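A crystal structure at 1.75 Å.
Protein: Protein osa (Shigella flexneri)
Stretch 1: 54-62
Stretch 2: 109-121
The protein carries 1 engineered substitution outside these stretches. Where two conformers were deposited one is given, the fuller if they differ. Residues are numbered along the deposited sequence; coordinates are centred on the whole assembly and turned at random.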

# COMPACT_ATOMS: atom_id res chain seq x y z
N ASP A 54 10.31 -1.12 13.53
CA ASP A 54 9.13 -0.38 13.09
C ASP A 54 9.42 0.47 11.87
O ASP A 54 10.53 0.99 11.72
N ALA A 55 8.42 0.64 11.01
CA ALA A 55 8.49 1.63 9.95
C ALA A 55 7.57 2.80 10.30
O ALA A 55 6.64 2.65 11.10
N PHE A 56 7.86 3.96 9.73
CA PHE A 56 7.03 5.14 9.91
C PHE A 56 6.70 5.78 8.57
O PHE A 56 7.57 5.88 7.70
N MET A 57 5.45 6.20 8.40
CA MET A 57 5.03 6.88 7.19
C MET A 57 4.23 8.12 7.54
O MET A 57 3.75 8.25 8.67
N THR A 58 4.09 9.02 6.57
CA THR A 58 3.43 10.30 6.81
C THR A 58 2.58 10.73 5.62
O THR A 58 2.86 10.38 4.48
N ALA A 59 1.54 11.51 5.90
CA ALA A 59 0.71 12.08 4.84
C ALA A 59 1.07 13.54 4.56
O ALA A 59 0.25 14.30 4.06
N SER A 60 2.31 13.91 4.89
CA SER A 60 2.72 15.31 4.81
C SER A 60 2.66 15.84 3.38
O SER A 60 2.47 17.03 3.17
N ASN A 61 2.82 14.95 2.41
CA ASN A 61 2.84 15.36 1.02
C ASN A 61 1.45 15.36 0.39
O ASN A 61 1.28 15.74 -0.77
N ALA A 62 0.44 14.96 1.16
CA ALA A 62 -0.93 14.90 0.65
C ALA A 62 -1.61 16.27 0.55
O ALA A 62 -1.34 17.18 1.34
N HIS A 109 15.54 4.76 3.13
CA HIS A 109 14.65 5.77 3.70
C HIS A 109 13.82 5.16 4.82
O HIS A 109 13.64 5.77 5.87
N PHE A 110 13.34 3.94 4.61
CA PHE A 110 12.55 3.26 5.64
C PHE A 110 13.38 2.95 6.88
O PHE A 110 12.84 2.74 7.98
N ALA A 111 14.69 2.93 6.72
CA ALA A 111 15.58 2.57 7.82
C ALA A 111 15.69 3.70 8.84
O ALA A 111 15.96 3.44 10.02
N VAL A 112 15.46 4.93 8.41
CA VAL A 112 15.66 6.08 9.29
C VAL A 112 14.70 6.14 10.47
O VAL A 112 15.13 6.29 11.62
N GLY A 113 13.40 6.03 10.19
CA GLY A 113 12.43 5.99 11.27
C GLY A 113 11.62 7.26 11.44
O GLY A 113 11.40 8.00 10.48
N ILE A 114 11.18 7.51 12.68
CA ILE A 114 10.26 8.61 12.96
C ILE A 114 10.86 9.98 12.62
O ILE A 114 10.13 10.91 12.30
N ASP A 115 12.18 10.08 12.64
CA ASP A 115 12.83 11.34 12.26
C ASP A 115 12.62 11.67 10.78
O ASP A 115 12.75 12.83 10.39
N SER A 116 12.31 10.67 9.97
CA SER A 116 12.02 10.92 8.56
C SER A 116 11.06 9.88 8.02
O SER A 116 11.47 8.96 7.32
N PRO A 117 9.76 10.01 8.37
CA PRO A 117 8.77 9.04 7.88
C PRO A 117 8.65 9.08 6.36
O PRO A 117 8.79 10.14 5.75
N VAL A 118 8.39 7.92 5.77
CA VAL A 118 8.21 7.80 4.33
C VAL A 118 6.82 8.30 3.91
O VAL A 118 5.81 7.84 4.43
N PRO A 119 6.76 9.25 2.96
CA PRO A 119 5.46 9.71 2.45
C PRO A 119 4.65 8.58 1.81
O PRO A 119 5.22 7.64 1.25
N LEU A 120 3.33 8.68 1.90
CA LEU A 120 2.43 7.67 1.34
C LEU A 120 2.52 7.60 -0.18
O LEU A 120 2.84 8.58 -0.84
N ALA A 121 2.22 6.42 -0.70
CA ALA A 121 1.99 6.21 -2.13
C ALA A 121 0.67 6.85 -2.56
O ALA A 121 -0.30 6.89 -1.79

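The two stretches pair as short parallel strands, and their polar contacts run through the backbone. Val118 N donates to Phe56 O (2.9 Å), Thr58 N donates to Val118 O (3.0 Å), and Leu120 N donates to Thr58 O (3.1 Å), the last with the most bent geometry of the three. Val118 N and Leu120 N, two residues apart, face the first stretch and reach the carbonyls of Phe56 and Thr58; the nitrogens of Pro117 and Pro119, which carry no hydrogen, face away from it, so no donor is left unpaired there. The same carbonyls also receive CA-H...O contacts, Pro117 CA to Phe56 O and Pro119 CA to Thr58 O, both at 3.4 Å, while Met57 CA lies 3.0 Å from Val118 O.

Beyond the ladder, water takes over. Phe110 O accepts from two waters: one, at 2.7 Å from this atom, also donates to Asp54 O (3.0 Å), and the other, at 2.8 Å from Phe110 O, accepts from Phe56 N (2.9 Å). The helix, at Phe110, is thereby tied to the start of the first stretch without direct polar contact. The Asp54 carboxylate is satisfied elsewhere in the structure.

Side chains of Met57 and Val118 share one face of the sheet. Met57 (m, t, p) brings CE to 3.9 Å from Val118 CG1 and 4.0 Å from Phe110 CZ, with its sulfur at the edge of the Phe110 ring; Val118 is t. Phe110 (chi1 -90°, m) also meets Ala55, its CD1 lying 3.8 Å from Ala55 CB. Leu120 (m, t) extends its methyls to Met57 and Ala59, with CD2 4.0 Å from Met57 CB and CD1 4.2 Å from Ala59 CB.

Phe56 (m) points toward the second stretch. Ile114, t at chi1 but between wells at chi2, covers one face of its ring, with Ile114 CB 4.0 Å from the Phe56 ring centroid and almost on the ring normal, while Phe56 CB packs 4.0 Å from Pro117 CB. Gly113 leaves the helix with positive phi, at backbone angles where a CB would jam against the preceding carbonyl oxygen.

On the face shared with Pro119, Thr58 (t) sets CB 3.8 Å from Pro117 CG. Thr58 OG1 accepts a weak bond from Ser60 N (3.1 Å) and is also hydrogen-bonded elsewhere in the structure. Asn61 (m) points toward the second stretch, yet its OD1 meets only carbon there, Pro119 CG at 3.4 Å. Within the second stretch, His109 NE2 and Ser116 OG share a hydrogen bond of 3.1 Å, in which either could be the donor.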

# COMPACT_ATOMS: atom_id res chain seq x y z
CB ASP A 54 8.63 0.55 14.20
CG ASP A 54 8.22 -0.19 15.45
OD1 ASP A 54 7.94 -1.40 15.35
OD2 ASP A 54 8.14 0.46 16.51
CB ALA A 55 8.09 1.01 8.60
CB PHE A 56 7.71 6.15 10.83
CG PHE A 56 7.85 5.68 12.24
CD1 PHE A 56 8.91 4.86 12.61
CD2 PHE A 56 6.92 6.03 13.20
CE1 PHE A 56 9.03 4.40 13.92
CE2 PHE A 56 7.04 5.57 14.53
CZ PHE A 56 8.10 4.76 14.88
CB MET A 57 4.21 5.94 6.30
CG MET A 57 4.97 4.68 5.89
SD MET A 57 4.10 3.75 4.61
CE MET A 57 4.68 4.64 3.17
CB THR A 58 4.45 11.41 7.12
OG1 THR A 58 3.75 12.64 7.35
CG2 THR A 58 5.42 11.60 5.95
CB ALA A 59 -0.77 11.97 5.21
CB SER A 60 4.13 15.49 5.38
OG SER A 60 5.09 14.86 4.56
CB ASN A 61 3.79 14.46 0.21
CG ASN A 61 5.27 14.64 0.59
OD1 ASN A 61 6.15 13.97 0.05
ND2 ASN A 61 5.55 15.54 1.54
CB ALA A 62 -1.76 13.97 1.53
CB HIS A 109 13.73 6.38 2.63
CG HIS A 109 13.03 7.63 3.09
ND1 HIS A 109 12.14 8.32 2.30
CD2 HIS A 109 13.11 8.32 4.25
CE1 HIS A 109 11.70 9.38 2.95
NE2 HIS A 109 12.27 9.40 4.14
CB PHE A 110 11.94 1.95 5.10
CG PHE A 110 10.57 2.12 4.48
CD1 PHE A 110 9.46 2.37 5.27
CD2 PHE A 110 10.40 2.01 3.10
CE1 PHE A 110 8.19 2.52 4.69
CE2 PHE A 110 9.14 2.16 2.52
CZ PHE A 110 8.04 2.41 3.31
CB ALA A 111 16.97 2.20 7.28
CB VAL A 112 15.56 7.40 8.51
CG1 VAL A 112 15.62 8.58 9.47
CG2 VAL A 112 16.69 7.48 7.50
CB ILE A 114 9.79 8.61 14.44
CG1 ILE A 114 8.66 9.63 14.63
CG2 ILE A 114 10.96 8.89 15.39
CD1 ILE A 114 7.47 9.11 15.40
CB ASP A 115 14.32 11.29 12.57
CG ASP A 115 14.60 11.29 14.06
OD1 ASP A 115 13.69 11.67 14.83
OD2 ASP A 115 15.72 10.91 14.45
CB SER A 116 13.31 10.93 7.73
OG SER A 116 13.06 11.40 6.41
CB PRO A 117 7.47 9.48 8.56
CG PRO A 117 7.70 10.90 8.97
CD PRO A 117 9.16 11.03 9.25
CB VAL A 118 8.39 6.35 3.88
CG1 VAL A 118 8.16 6.21 2.35
CG2 VAL A 118 9.77 5.85 4.27
CB PRO A 119 5.84 10.78 1.42
CG PRO A 119 7.19 11.26 1.88
CD PRO A 119 7.87 10.03 2.40
CB LEU A 120 0.99 7.97 1.74
CG LEU A 120 0.71 7.99 3.24
CD1 LEU A 120 -0.79 8.20 3.46
CD2 LEU A 120 1.18 6.69 3.86
CB ALA A 121 1.98 4.74 -2.45
O HOH W 1 12.44 0.49 9.41
O HOH W 2 10.53 4.18 8.61